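Local structure of TENA/THI-4 protein (Shewanella denitrificans OS217, 3DDE) at residues Glu11-Thr16 / Val202-Leu207; Pro26-Val31 / Arg212-Val217; Asn58-Gly63 / His79-Glu84; His87-Leu92 / Phe100-Val105; Lys152-Gln155 / Asp159-Pro162. The protein is of unknown function but adopts an all-helical heme oxygenase-like fold and may be an iron-containing oxidoreductase. One frame throughout, in Å; residues are numbered along the deposited sequence.

Contact 1 (Glu11-Thr16 / Val202-Leu207); sequences EQKVAT and VMENSL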
# COMPACT_ATOMS: atom_id res chain seq x y z
N GLU A 11 -11.11 -15.54 -26.68
CA GLU A 11 -11.92 -14.82 -27.67
C GLU A 11 -13.36 -15.30 -27.67
O GLU A 11 -14.28 -14.50 -27.78
CB GLU A 11 -11.33 -14.99 -29.08
CG GLU A 11 -12.17 -14.37 -30.20
N GLN A 12 -13.54 -16.62 -27.55
CA GLN A 12 -14.87 -17.22 -27.54
C GLN A 12 -15.67 -16.82 -26.29
O GLN A 12 -16.87 -16.54 -26.40
CB GLN A 12 -14.82 -18.75 -27.69
N LYS A 13 -15.02 -16.75 -25.12
CA LYS A 13 -15.72 -16.37 -23.89
C LYS A 13 -16.11 -14.88 -23.95
O LYS A 13 -17.20 -14.51 -23.53
CB LYS A 13 -14.88 -16.64 -22.63
CG LYS A 13 -15.67 -17.20 -21.41
CD LYS A 13 -17.02 -16.52 -21.14
CE LYS A 13 -17.76 -17.21 -20.00
NZ LYS A 13 -19.19 -16.79 -19.90
N VAL A 14 -15.21 -14.05 -24.47
CA VAL A 14 -15.49 -12.62 -24.61
C VAL A 14 -16.67 -12.37 -25.56
O VAL A 14 -17.55 -11.57 -25.25
CB VAL A 14 -14.22 -11.86 -25.06
CG1 VAL A 14 -14.55 -10.42 -25.44
CG2 VAL A 14 -13.18 -11.89 -23.93
N ALA A 15 -16.68 -13.08 -26.70
CA ALA A 15 -17.77 -12.95 -27.68
C ALA A 15 -19.13 -13.35 -27.09
O ALA A 15 -20.17 -12.76 -27.43
CB ALA A 15 -17.46 -13.78 -28.94
N THR A 16 -19.13 -14.36 -26.23
CA THR A 16 -20.35 -14.81 -25.56
C THR A 16 -20.84 -13.76 -24.57
O THR A 16 -22.04 -13.52 -24.47
CB THR A 16 -20.12 -16.16 -24.84
OG1 THR A 16 -19.95 -17.20 -25.81
CG2 THR A 16 -21.31 -16.51 -23.97
N VAL A 202 -10.23 -12.64 -14.16
CA VAL A 202 -10.21 -11.16 -14.21
C VAL A 202 -10.87 -10.62 -15.47
O VAL A 202 -11.54 -9.60 -15.41
CB VAL A 202 -8.77 -10.60 -14.06
CG1 VAL A 202 -8.71 -9.04 -14.27
CG2 VAL A 202 -8.23 -11.01 -12.71
N MSE A 203 -10.67 -11.29 -16.59
CA MSE A 203 -11.27 -10.90 -17.85
C MSE A 203 -12.78 -10.86 -17.69
O MSE A 203 -13.45 -9.89 -18.07
CB MSE A 203 -10.91 -11.95 -18.92
CG MSE A 203 -11.41 -11.68 -20.34
SE MSE A 203 -11.00 -13.18 -21.50
CE MSE A 203 -12.28 -14.47 -20.81
N GLU A 204 -13.31 -11.94 -17.12
CA GLU A 204 -14.74 -12.11 -16.92
C GLU A 204 -15.32 -11.10 -15.95
O GLU A 204 -16.31 -10.45 -16.27
CB GLU A 204 -15.05 -13.52 -16.42
CG GLU A 204 -14.93 -14.62 -17.48
CD GLU A 204 -15.10 -16.04 -16.90
OE1 GLU A 204 -15.10 -16.18 -15.67
OE2 GLU A 204 -15.22 -17.02 -17.67
N ASN A 205 -14.71 -10.96 -14.78
CA ASN A 205 -15.29 -10.10 -13.76
C ASN A 205 -15.13 -8.65 -14.12
O ASN A 205 -16.05 -7.88 -13.91
CB ASN A 205 -14.77 -10.42 -12.35
CG ASN A 205 -15.70 -9.88 -11.25
OD1 ASN A 205 -16.90 -10.23 -11.21
ND2 ASN A 205 -15.17 -9.05 -10.36
N SER A 206 -14.00 -8.26 -14.67
CA SER A 206 -13.83 -6.85 -15.07
C SER A 206 -14.88 -6.45 -16.11
O SER A 206 -15.36 -5.32 -16.09
CB SER A 206 -12.39 -6.57 -15.56
OG SER A 206 -12.04 -7.41 -16.65
N LEU A 207 -15.26 -7.36 -17.00
CA LEU A 207 -16.27 -7.09 -18.03
C LEU A 207 -17.67 -7.10 -17.42
O LEU A 207 -18.49 -6.27 -17.76
CB LEU A 207 -16.12 -8.09 -19.19
CG LEU A 207 -17.02 -7.93 -20.43
CD1 LEU A 207 -17.07 -6.51 -20.92
CD2 LEU A 207 -16.57 -8.87 -21.54

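Contact 2 (Pro26-Val31 / Arg212-Val217); sequences PFIHEV and RILDDV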
# COMPACT_ATOMS: atom_id res chain seq x y z
N PRO A 26 -30.53 -1.98 -21.65
CA PRO A 26 -31.47 -1.02 -22.21
C PRO A 26 -30.74 0.19 -22.79
O PRO A 26 -31.25 0.83 -23.71
CB PRO A 26 -32.31 -0.60 -21.00
CG PRO A 26 -32.12 -1.63 -20.01
CD PRO A 26 -30.73 -2.11 -20.20
N PHE A 27 -29.59 0.52 -22.19
CA PHE A 27 -28.74 1.61 -22.65
C PHE A 27 -28.34 1.36 -24.11
O PHE A 27 -28.52 2.23 -24.97
CB PHE A 27 -27.49 1.72 -21.75
CG PHE A 27 -26.46 2.71 -22.24
CD1 PHE A 27 -26.51 4.04 -21.86
CD2 PHE A 27 -25.44 2.30 -23.09
CE1 PHE A 27 -25.57 4.95 -22.32
CE2 PHE A 27 -24.50 3.20 -23.56
CZ PHE A 27 -24.56 4.53 -23.17
N ILE A 28 -27.85 0.15 -24.39
CA ILE A 28 -27.41 -0.22 -25.73
C ILE A 28 -28.58 -0.21 -26.73
O ILE A 28 -28.40 0.22 -27.86
CB ILE A 28 -26.72 -1.62 -25.77
CG1 ILE A 28 -25.49 -1.67 -24.85
CG2 ILE A 28 -26.32 -1.98 -27.19
CD1 ILE A 28 -24.32 -0.83 -25.29
N HIS A 29 -29.76 -0.68 -26.32
CA HIS A 29 -30.90 -0.68 -27.25
C HIS A 29 -31.33 0.75 -27.54
O HIS A 29 -31.62 1.08 -28.68
CB HIS A 29 -32.12 -1.48 -26.78
CG HIS A 29 -31.79 -2.83 -26.22
ND1 HIS A 29 -32.68 -3.54 -25.44
CD2 HIS A 29 -30.65 -3.56 -26.25
CE1 HIS A 29 -32.12 -4.67 -25.06
NE2 HIS A 29 -30.88 -4.70 -25.53
N GLU A 30 -31.37 1.59 -26.51
CA GLU A 30 -31.75 2.99 -26.67
C GLU A 30 -30.86 3.65 -27.74
O GLU A 30 -31.35 4.39 -28.60
CB GLU A 30 -31.59 3.72 -25.32
CG GLU A 30 -31.86 5.22 -25.31
CD GLU A 30 -33.33 5.60 -25.40
OE1 GLU A 30 -34.19 4.71 -25.56
OE2 GLU A 30 -33.61 6.81 -25.29
N VAL A 31 -29.57 3.35 -27.68
CA VAL A 31 -28.60 3.90 -28.64
C VAL A 31 -28.84 3.36 -30.06
O VAL A 31 -28.98 4.14 -31.01
CB VAL A 31 -27.13 3.61 -28.20
CG1 VAL A 31 -26.15 4.10 -29.25
CG2 VAL A 31 -26.83 4.25 -26.85
N ARG A 212 -22.14 -3.40 -15.49
CA ARG A 212 -22.97 -2.81 -14.44
C ARG A 212 -22.94 -1.28 -14.49
O ARG A 212 -23.85 -0.64 -13.99
CB ARG A 212 -22.54 -3.26 -13.04
CG ARG A 212 -22.61 -4.79 -12.78
CD ARG A 212 -22.99 -5.06 -11.32
NE ARG A 212 -22.14 -4.24 -10.53
CZ ARG A 212 -22.43 -3.60 -9.40
NH1 ARG A 212 -23.60 -3.67 -8.82
NH2 ARG A 212 -21.47 -2.85 -8.88
N ILE A 213 -21.88 -0.70 -15.07
CA ILE A 213 -21.78 0.75 -15.23
C ILE A 213 -22.89 1.24 -16.17
O ILE A 213 -23.53 2.25 -15.91
CB ILE A 213 -20.37 1.17 -15.73
CG1 ILE A 213 -19.30 0.84 -14.68
CG2 ILE A 213 -20.34 2.65 -16.06
CD1 ILE A 213 -17.86 1.25 -15.07
N LEU A 214 -23.13 0.50 -17.25
CA LEU A 214 -24.22 0.79 -18.20
C LEU A 214 -25.60 0.83 -17.50
O LEU A 214 -26.46 1.66 -17.84
CB LEU A 214 -24.24 -0.27 -19.29
CG LEU A 214 -23.08 -0.33 -20.28
CD1 LEU A 214 -23.17 -1.57 -21.18
CD2 LEU A 214 -23.06 0.94 -21.10
N ASP A 215 -25.80 -0.06 -16.53
CA ASP A 215 -27.03 -0.13 -15.73
C ASP A 215 -27.17 1.10 -14.83
O ASP A 215 -28.26 1.65 -14.69
CB ASP A 215 -27.04 -1.40 -14.87
CG ASP A 215 -26.93 -2.68 -15.69
OD1 ASP A 215 -27.35 -2.67 -16.88
OD2 ASP A 215 -26.44 -3.69 -15.13
N ASP A 216 -26.09 1.50 -14.18
CA ASP A 216 -26.12 2.73 -13.36
C ASP A 216 -26.34 3.96 -14.23
O ASP A 216 -27.11 4.85 -13.87
CB ASP A 216 -24.83 2.92 -12.55
CG ASP A 216 -24.85 2.18 -11.25
OD1 ASP A 216 -25.77 1.39 -11.04
OD2 ASP A 216 -23.94 2.41 -10.43
N VAL A 217 -25.66 4.00 -15.37
CA VAL A 217 -25.82 5.12 -16.31
C VAL A 217 -27.28 5.25 -16.75
O VAL A 217 -27.84 6.35 -16.77
CB VAL A 217 -24.89 5.00 -17.55
CG1 VAL A 217 -25.22 6.07 -18.61
CG2 VAL A 217 -23.45 5.08 -17.14

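Contact 3 (Asn58-Gly63 / His79-Glu84); sequences NQALVG and HHAHEE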
# COMPACT_ATOMS: atom_id res chain seq x y z
N ASN A 58 -3.18 1.66 -11.76
CA ASN A 58 -3.28 0.26 -11.39
C ASN A 58 -2.40 -0.67 -12.26
O ASN A 58 -1.95 -1.72 -11.79
CB ASN A 58 -4.74 -0.21 -11.17
CG ASN A 58 -5.64 -0.11 -12.40
OD1 ASN A 58 -5.29 -0.53 -13.52
ND2 ASN A 58 -6.83 0.39 -12.18
N GLN A 59 -2.11 -0.26 -13.51
CA GLN A 59 -1.18 -1.00 -14.36
C GLN A 59 0.24 -0.91 -13.78
O GLN A 59 0.95 -1.91 -13.69
CB GLN A 59 -1.21 -0.47 -15.79
CG GLN A 59 -0.24 -1.12 -16.76
CD GLN A 59 -0.40 -2.64 -16.84
OE1 GLN A 59 -1.12 -3.14 -17.71
NE2 GLN A 59 0.21 -3.36 -15.90
N ALA A 60 0.66 0.29 -13.39
CA ALA A 60 1.98 0.47 -12.79
C ALA A 60 2.09 -0.31 -11.48
O ALA A 60 3.15 -0.82 -11.13
CB ALA A 60 2.29 1.98 -12.57
N LEU A 61 0.97 -0.45 -10.77
CA LEU A 61 0.95 -1.16 -9.48
C LEU A 61 1.33 -2.65 -9.59
O LEU A 61 1.98 -3.19 -8.68
CB LEU A 61 -0.42 -0.97 -8.82
CG LEU A 61 -0.59 -1.31 -7.35
CD1 LEU A 61 0.46 -0.62 -6.46
CD2 LEU A 61 -2.02 -0.94 -6.93
N VAL A 62 0.94 -3.31 -10.68
CA VAL A 62 1.33 -4.70 -10.91
C VAL A 62 2.87 -4.83 -10.84
O VAL A 62 3.40 -5.79 -10.25
CB VAL A 62 0.87 -5.21 -12.31
CG1 VAL A 62 1.33 -6.69 -12.54
CG2 VAL A 62 -0.66 -5.04 -12.51
N GLY A 63 3.57 -3.88 -11.45
CA GLY A 63 5.04 -3.88 -11.47
C GLY A 63 5.70 -3.60 -10.13
O GLY A 63 6.81 -4.05 -9.87
N HIS A 79 5.77 0.56 -19.09
CA HIS A 79 5.59 1.11 -20.42
C HIS A 79 4.13 1.42 -20.68
O HIS A 79 3.81 2.52 -21.14
CB HIS A 79 6.06 0.14 -21.51
CG HIS A 79 5.64 0.56 -22.89
ND1 HIS A 79 6.14 1.69 -23.50
CD2 HIS A 79 4.75 0.02 -23.75
CE1 HIS A 79 5.58 1.82 -24.69
NE2 HIS A 79 4.73 0.82 -24.86
N HIS A 80 3.26 0.46 -20.43
CA HIS A 80 1.84 0.68 -20.66
C HIS A 80 1.19 1.68 -19.73
O HIS A 80 0.25 2.36 -20.15
CB HIS A 80 1.06 -0.63 -20.78
CG HIS A 80 1.22 -1.26 -22.12
ND1 HIS A 80 0.40 -0.92 -23.18
CD2 HIS A 80 2.17 -2.08 -22.62
CE1 HIS A 80 0.81 -1.55 -24.26
NE2 HIS A 80 1.89 -2.26 -23.95
N ALA A 81 1.69 1.78 -18.50
CA ALA A 81 1.20 2.79 -17.56
C ALA A 81 1.54 4.17 -18.16
O ALA A 81 0.73 5.10 -18.14
CB ALA A 81 1.87 2.62 -16.17
N HIS A 82 2.74 4.28 -18.71
CA HIS A 82 3.16 5.53 -19.36
C HIS A 82 2.28 5.87 -20.57
O HIS A 82 1.91 7.03 -20.77
CB HIS A 82 4.62 5.42 -19.78
CG HIS A 82 5.11 6.58 -20.59
ND1 HIS A 82 5.58 6.44 -21.87
CD2 HIS A 82 5.20 7.90 -20.29
CE1 HIS A 82 5.98 7.62 -22.32
NE2 HIS A 82 5.75 8.53 -21.39
N GLU A 83 1.96 4.85 -21.37
CA GLU A 83 1.10 5.03 -22.55
C GLU A 83 -0.33 5.43 -22.18
O GLU A 83 -0.94 6.24 -22.88
CB GLU A 83 1.10 3.79 -23.45
CG GLU A 83 2.41 3.58 -24.17
CD GLU A 83 2.78 4.80 -25.00
OE1 GLU A 83 2.05 5.10 -25.98
OE2 GLU A 83 3.81 5.45 -24.67
N GLU A 84 -0.85 4.87 -21.08
CA GLU A 84 -2.20 5.20 -20.62
C GLU A 84 -2.33 6.53 -19.89
O GLU A 84 -3.42 7.06 -19.79
CB GLU A 84 -2.74 4.11 -19.69
CG GLU A 84 -2.95 2.79 -20.37
CD GLU A 84 -3.94 2.91 -21.51
OE1 GLU A 84 -5.15 3.06 -21.22
OE2 GLU A 84 -3.51 2.84 -22.69

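Contact 4 (His87-Leu92 / Phe100-Val105); sequences HELMAL and FDREDV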
# COMPACT_ATOMS: atom_id res chain seq x y z
N HIS A 87 -5.02 9.48 -20.57
CA HIS A 87 -6.05 9.01 -21.51
C HIS A 87 -7.45 9.49 -21.13
O HIS A 87 -8.30 9.71 -22.00
CB HIS A 87 -5.98 7.47 -21.61
CG HIS A 87 -6.87 6.88 -22.66
ND1 HIS A 87 -6.76 7.20 -24.00
CD2 HIS A 87 -7.83 5.93 -22.58
CE1 HIS A 87 -7.65 6.51 -24.69
NE2 HIS A 87 -8.31 5.73 -23.86
N GLU A 88 -7.70 9.67 -19.82
CA GLU A 88 -9.01 10.16 -19.36
C GLU A 88 -9.30 11.58 -19.89
O GLU A 88 -10.46 11.98 -20.03
CB GLU A 88 -9.15 10.12 -17.82
CG GLU A 88 -8.42 11.20 -16.97
CD GLU A 88 -6.92 11.00 -16.83
OE1 GLU A 88 -6.42 9.96 -17.31
OE2 GLU A 88 -6.24 11.88 -16.24
N LEU A 89 -8.26 12.35 -20.18
CA LEU A 89 -8.46 13.70 -20.69
C LEU A 89 -9.20 13.69 -22.02
O LEU A 89 -9.96 14.61 -22.30
CB LEU A 89 -7.14 14.47 -20.77
CG LEU A 89 -6.52 14.74 -19.40
CD1 LEU A 89 -5.17 15.43 -19.53
CD2 LEU A 89 -7.46 15.57 -18.55
N MSE A 90 -9.03 12.63 -22.81
CA MSE A 90 -9.73 12.48 -24.09
C MSE A 90 -11.23 12.34 -23.88
O MSE A 90 -12.02 12.82 -24.69
CB MSE A 90 -9.20 11.27 -24.87
CG MSE A 90 -7.70 11.29 -25.15
SE MSE A 90 -7.16 9.86 -26.36
CE MSE A 90 -7.75 10.65 -28.07
N ALA A 91 -11.64 11.68 -22.80
CA ALA A 91 -13.07 11.53 -22.50
C ALA A 91 -13.64 12.88 -22.04
O ALA A 91 -14.75 13.26 -22.41
CB ALA A 91 -13.27 10.49 -21.43
N LEU A 92 -12.84 13.60 -21.25
CA LEU A 92 -13.24 14.91 -20.73
C LEU A 92 -13.31 15.92 -21.88
O LEU A 92 -14.13 16.83 -21.85
CB LEU A 92 -12.27 15.35 -19.64
CG LEU A 92 -12.67 16.56 -18.78
CD1 LEU A 92 -13.94 16.25 -18.00
CD2 LEU A 92 -11.53 16.93 -17.83
N PHE A 100 -20.77 20.72 -22.86
CA PHE A 100 -20.85 20.62 -21.39
C PHE A 100 -19.57 21.09 -20.70
O PHE A 100 -18.49 21.11 -21.29
CB PHE A 100 -21.20 19.20 -20.91
CG PHE A 100 -22.53 18.70 -21.40
CD1 PHE A 100 -23.71 19.33 -21.01
CD2 PHE A 100 -22.61 17.61 -22.25
CE1 PHE A 100 -24.94 18.89 -21.47
CE2 PHE A 100 -23.84 17.16 -22.71
CZ PHE A 100 -25.01 17.80 -22.31
N ASP A 101 -19.72 21.42 -19.42
CA ASP A 101 -18.67 21.98 -18.59
C ASP A 101 -17.71 20.91 -18.04
O ASP A 101 -18.14 19.99 -17.35
CB ASP A 101 -19.36 22.74 -17.43
CG ASP A 101 -18.45 23.74 -16.73
OD1 ASP A 101 -17.22 23.52 -16.68
OD2 ASP A 101 -18.99 24.76 -16.23
N ARG A 102 -16.42 21.05 -18.34
CA ARG A 102 -15.43 20.10 -17.86
C ARG A 102 -15.48 20.06 -16.33
O ARG A 102 -15.34 18.99 -15.74
CB ARG A 102 -14.00 20.47 -18.33
CG ARG A 102 -13.83 20.54 -19.84
CD ARG A 102 -12.43 21.03 -20.28
NE ARG A 102 -11.45 19.96 -20.51
CZ ARG A 102 -10.51 19.55 -19.66
NH1 ARG A 102 -10.38 20.09 -18.45
NH2 ARG A 102 -9.69 18.57 -20.03
N GLU A 103 -15.69 21.22 -15.71
CA GLU A 103 -15.73 21.33 -14.25
C GLU A 103 -16.80 20.52 -13.56
O GLU A 103 -16.58 20.05 -12.44
CB GLU A 103 -15.76 22.79 -13.79
CG GLU A 103 -14.43 23.50 -14.04
CD GLU A 103 -13.25 22.86 -13.32
OE1 GLU A 103 -13.48 22.15 -12.28
OE2 GLU A 103 -12.09 23.05 -13.79
N ASP A 104 -17.96 20.35 -14.19
CA ASP A 104 -19.03 19.53 -13.61
C ASP A 104 -18.58 18.07 -13.51
O ASP A 104 -19.04 17.34 -12.64
CB ASP A 104 -20.34 19.57 -14.43
CG ASP A 104 -21.01 20.96 -14.45
OD1 ASP A 104 -20.62 21.86 -13.67
OD2 ASP A 104 -21.96 21.15 -15.26
N VAL A 105 -17.70 17.66 -14.43
CA VAL A 105 -17.16 16.30 -14.47
C VAL A 105 -16.09 16.12 -13.41
O VAL A 105 -16.10 15.14 -12.68
CB VAL A 105 -16.57 15.95 -15.86
CG1 VAL A 105 -15.95 14.54 -15.84
CG2 VAL A 105 -17.64 16.05 -16.95

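Contact 5 (Lys152-Gln155 / Asp159-Pro162); sequences KAIQ and DLTP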
# COMPACT_ATOMS: atom_id res chain seq x y z
N LYS A 152 -21.13 3.73 -33.93
CA LYS A 152 -21.61 4.28 -35.21
C LYS A 152 -23.03 4.86 -35.10
O LYS A 152 -23.34 5.85 -35.76
CB LYS A 152 -21.52 3.22 -36.31
CG LYS A 152 -20.09 2.85 -36.69
N ALA A 153 -23.88 4.26 -34.26
CA ALA A 153 -25.23 4.77 -34.04
C ALA A 153 -25.22 6.07 -33.24
O ALA A 153 -26.05 6.96 -33.47
CB ALA A 153 -26.10 3.73 -33.37
N ILE A 154 -24.29 6.20 -32.29
CA ILE A 154 -24.20 7.43 -31.47
C ILE A 154 -23.74 8.58 -32.37
O ILE A 154 -24.27 9.69 -32.32
CB ILE A 154 -23.23 7.28 -30.26
CG1 ILE A 154 -23.71 8.13 -29.08
CG2 ILE A 154 -21.78 7.57 -30.64
CD1 ILE A 154 -24.82 7.46 -28.26
N GLN A 155 -22.77 8.27 -33.22
CA GLN A 155 -22.21 9.21 -34.16
C GLN A 155 -23.27 9.75 -35.13
O GLN A 155 -23.23 10.91 -35.50
CB GLN A 155 -21.06 8.52 -34.91
CG GLN A 155 -20.28 9.37 -35.90
CD GLN A 155 -19.05 8.64 -36.42
OE1 GLN A 155 -18.70 7.46 -35.90
NE2 GLN A 155 -18.34 9.36 -37.44
N ASP A 159 -25.04 13.38 -34.58
CA ASP A 159 -24.25 13.93 -35.70
C ASP A 159 -22.89 14.44 -35.22
O ASP A 159 -22.56 15.62 -35.37
CB ASP A 159 -25.07 15.00 -36.45
CG ASP A 159 -24.56 15.22 -37.85
OD1 ASP A 159 -23.40 14.88 -38.14
OD2 ASP A 159 -25.34 15.72 -38.69
N LEU A 160 -22.10 13.53 -34.66
CA LEU A 160 -20.78 13.84 -34.10
C LEU A 160 -19.67 13.69 -35.12
O LEU A 160 -19.76 12.89 -36.05
CB LEU A 160 -20.49 12.91 -32.90
CG LEU A 160 -21.38 13.12 -31.66
CD1 LEU A 160 -21.33 11.93 -30.69
CD2 LEU A 160 -21.02 14.43 -30.95
N THR A 161 -18.62 14.48 -34.94
CA THR A 161 -17.44 14.46 -35.79
C THR A 161 -16.38 13.74 -34.98
O THR A 161 -16.59 13.53 -33.79
CB THR A 161 -16.94 15.89 -36.09
OG1 THR A 161 -16.39 16.47 -34.89
CG2 THR A 161 -18.07 16.76 -36.61
N PRO A 162 -15.24 13.35 -35.60
CA PRO A 162 -14.17 12.71 -34.82
C PRO A 162 -13.70 13.53 -33.60
O PRO A 162 -13.08 12.97 -32.69
CB PRO A 162 -13.02 12.57 -35.83
CG PRO A 162 -13.42 13.34 -37.03
CD PRO A 162 -14.90 13.43 -37.03

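Contact 1 (Glu11-Thr16 / Val202-Leu207)
Val14 and the selenomethionine Met203 form the apolar half of this helix-helix contact. The CG2 methyl of Val14 lies 3.5 Å from Met203 SE and also near its CG, so the valine methyl crosses the outer part of the selenomethionine chain at a slant. Met203 leaves its helix with CG anti to the backbone N (chi1 -178°) and stays extended until the last bond, where chi3 bends the CE methyl round to the CB of Lys13, at 3.8 Å.

The polar half is looser. Lys13 is modelled in two positions, so this pairing is tentative; in the conformer described, it and Glu204 cross at about a right angle, and the carboxylate oxygen OE2 of Glu204 lies 3.5 Å from Lys13 CE. The ammonium NZ of Lys13 remains 4.6 Å from Glu204 OE2, too far for a salt bridge, although the opposite charges probably still attract.

The two segments run nearly parallel, their axes 10.8 Å apart and inclined by 17°. Tyr138 of helix 134-141 touches Met203 and Tyr146 of helix 144-157 packs on Val14, so helices 7-24 and 193-223 lie side by side with these two helices as neighbours.

Contact 2 (Pro26-Val31 / Arg212-Val217)
Phe27 meets Leu214 and Val217 at the start of helix 26-32, and the conformations of Phe27 and Leu214 shape the meeting. The phenyl group swings out with CG anti to the backbone N (chi1 173°), and two different partners reach the ring obliquely. The CD2 methyl of Leu214 comes to 3.4 Å from Phe27 CD2 and is almost as near to CE2. From the same side of the ring plane, but over the other half of the ring, Val217 CG1 lies 3.9 Å from Phe27 CE1. Leu214 leaves beside its own backbone N (chi1 -67°), and CD2, the branch not extended along chi2, does the touching, the side chain crossing the phenylalanine at about a right angle.

In the all-helical heme oxygenase-like fold, this is where a short helix turns across the long helix 193-223: the segment axes are 9.6 Å apart and inclined by 69°. Leu40 and Ile43 of helix 38-52 pack on Phe27 and Val217 respectively, which helps to bury the junction.

A serine in place of Phe27 would probably leave Leu214 CD2 and Val217 CG1 without the surface they share and open a gap between the two helices. Ile28 sends CD1 into the plane of the Phe27 ring at its edge, and the same methyl stands 4.3 Å from Leu214 CD1.

Contact 3 (Asn58-Gly63 / His79-Glu84)
Gln59 is the first residue of segment 58-63 to touch the opposite helix, and it does so with aliphatic carbon. Its CG is set anti to the backbone N (chi1 177°) and faces the backbone of segment 79-84, 3.9 Å from Ala81 N and 4.3 Å from His80 CB. The bend at chi2 (56°) then carries the amide off the line of CG, and the side chain also packs on Phe76 and Cys77 of helix 71-84 and on Arg133.

Next comes Ala60, whose CB methyl meets the CB of Ala81 at 3.7 Å. The Ala81 methyl is also 3.8 Å from Ala60 N, so it sits against backbone as well as side chain. With a pair of alanine methyls at the closest point, the helices approach closely: the CA atoms of Ala60 and Ala81 are 5.4 Å apart and the segment axes 8.3 Å.

The two segments run antiparallel, at 166° between their directions, and belong to helices 55-65 and 71-84, which form a helical hairpin within the heme oxygenase-like bundle. Both alanines also pack against Phe78 of the third subunit, which makes this seam part of a subunit interface as well as of the chain's own interior. The His80 ring turns away from Gln59 after its CB contact and meets His178 edge-to-face, with Phe76 also against it.

Contact 4 (His87-Leu92 / Phe100-Val105)
Arg102, the first residue of helix 102-106 to reach back to segment 87-92, lays its guanidinium group against Leu92. Just before it, Asp101 occupies the N-cap position: its OD1 accepts from Glu103 N at 2.9 Å, the donor standing 37° out of the carboxylate plane. This bond satisfies an amide of the first turn, which has no helical carbonyl to pair with.

In the conformer described, the Arg102 chain starts with CG beside the backbone N (chi1 -59°), and its bend at chi3 folds the guanidinium over the leucine, though Arg102 is modelled in two positions and this contact is less certain than that of Val105. Leu92 CD2 lies over one face of that group, 3.1 Å above its plane and offset toward the rim, with 3.3 Å to Arg102 NH2. Leu89 comes instead to the edge, its CD2 methyl 4.0 Å from the same NH2. One face of the flat group thus meets an apolar methyl.

Further along, Val105 points toward the other segment and meets the second methyl of Leu92: CD1 is 3.4 Å from Val105 CB and equally close to its CG1, tight packing for carbon atoms. Replacing Leu92 by an alanine would probably leave the guanidinium face without its support and open a gap beside Val105.

Ile95 of helix 88-97 adds to the packing on Val105, and Ala96 touches Arg102. Helix 88-97 is joined by a short loop to the N-capped helix 102-106, which folds back on it in the heme oxygenase-like bundle.

Contact 5 (Lys152-Gln155 / Asp159-Pro162)
A Schellman motif ends helix 144-157, and the contact between Gln155 and Leu160 contains its outer hydrogen bond. Leu160 N donates to Gln155 O over 3.0 Å, with an N-H...O angle of 151°, and the donor lies in the carbonyl plane on a lone pair. The inner bond of the motif runs from Asp159 N to the carbonyl oxygen of Ser156.

Asp159 is the C-prime residue, and its positive phi (38°) is what turns the chain out of the helix so that the amide of the following leucine faces back toward it. As a result Gln155 O has both Asp159 CA, at 3.2 Å, and the Leu160 amide close by. Asp159 N is near the same oxygen too, but its angle is too poor for a bond.

Beyond the turn the chain takes an extended course through Leu160 and Thr161, leading toward helix 166-189. The side chain of Leu160 points back to the helix it has just left. Its CG sits anti to the carbonyl carbon (chi1 -67°), which lets CD1 come to 4.0 Å from Ile154 O and 4.4 Å from Ile154 CG2, a light contact, apolar only in its Ile154 CG2 part. Ile98 and Met165 pack on the same leucine, while Ile154 also touches Val31 of helix 26-32.

Gln155 follows the departing chain with an extended side chain, CG anti to the backbone N, and places that methylene carbon 3.6 Å from Leu160 O.

The five contacts illustrate how an all-helical bundle is tied together over both long and short spans of sequence. Contacts 1 and 2 join the first helices of the chain, 7-24 and 26-32, to helix 193-223, the last of the chain; their centres lie 18 Å apart, and they share that helix. Contacts 3, 4 and 5 follow one another in the intervening sequence and link local neighbours. Helices 71-84 and 88-97 connect contact 3 to contact 4, whose centres are 22 Å apart. Contact 5 touches contact 2, where Val31 packs on Ala153 and Ile154. Contacts 2 and 3 lie on opposite sides of the chain's centre, 29 Å apart between centres.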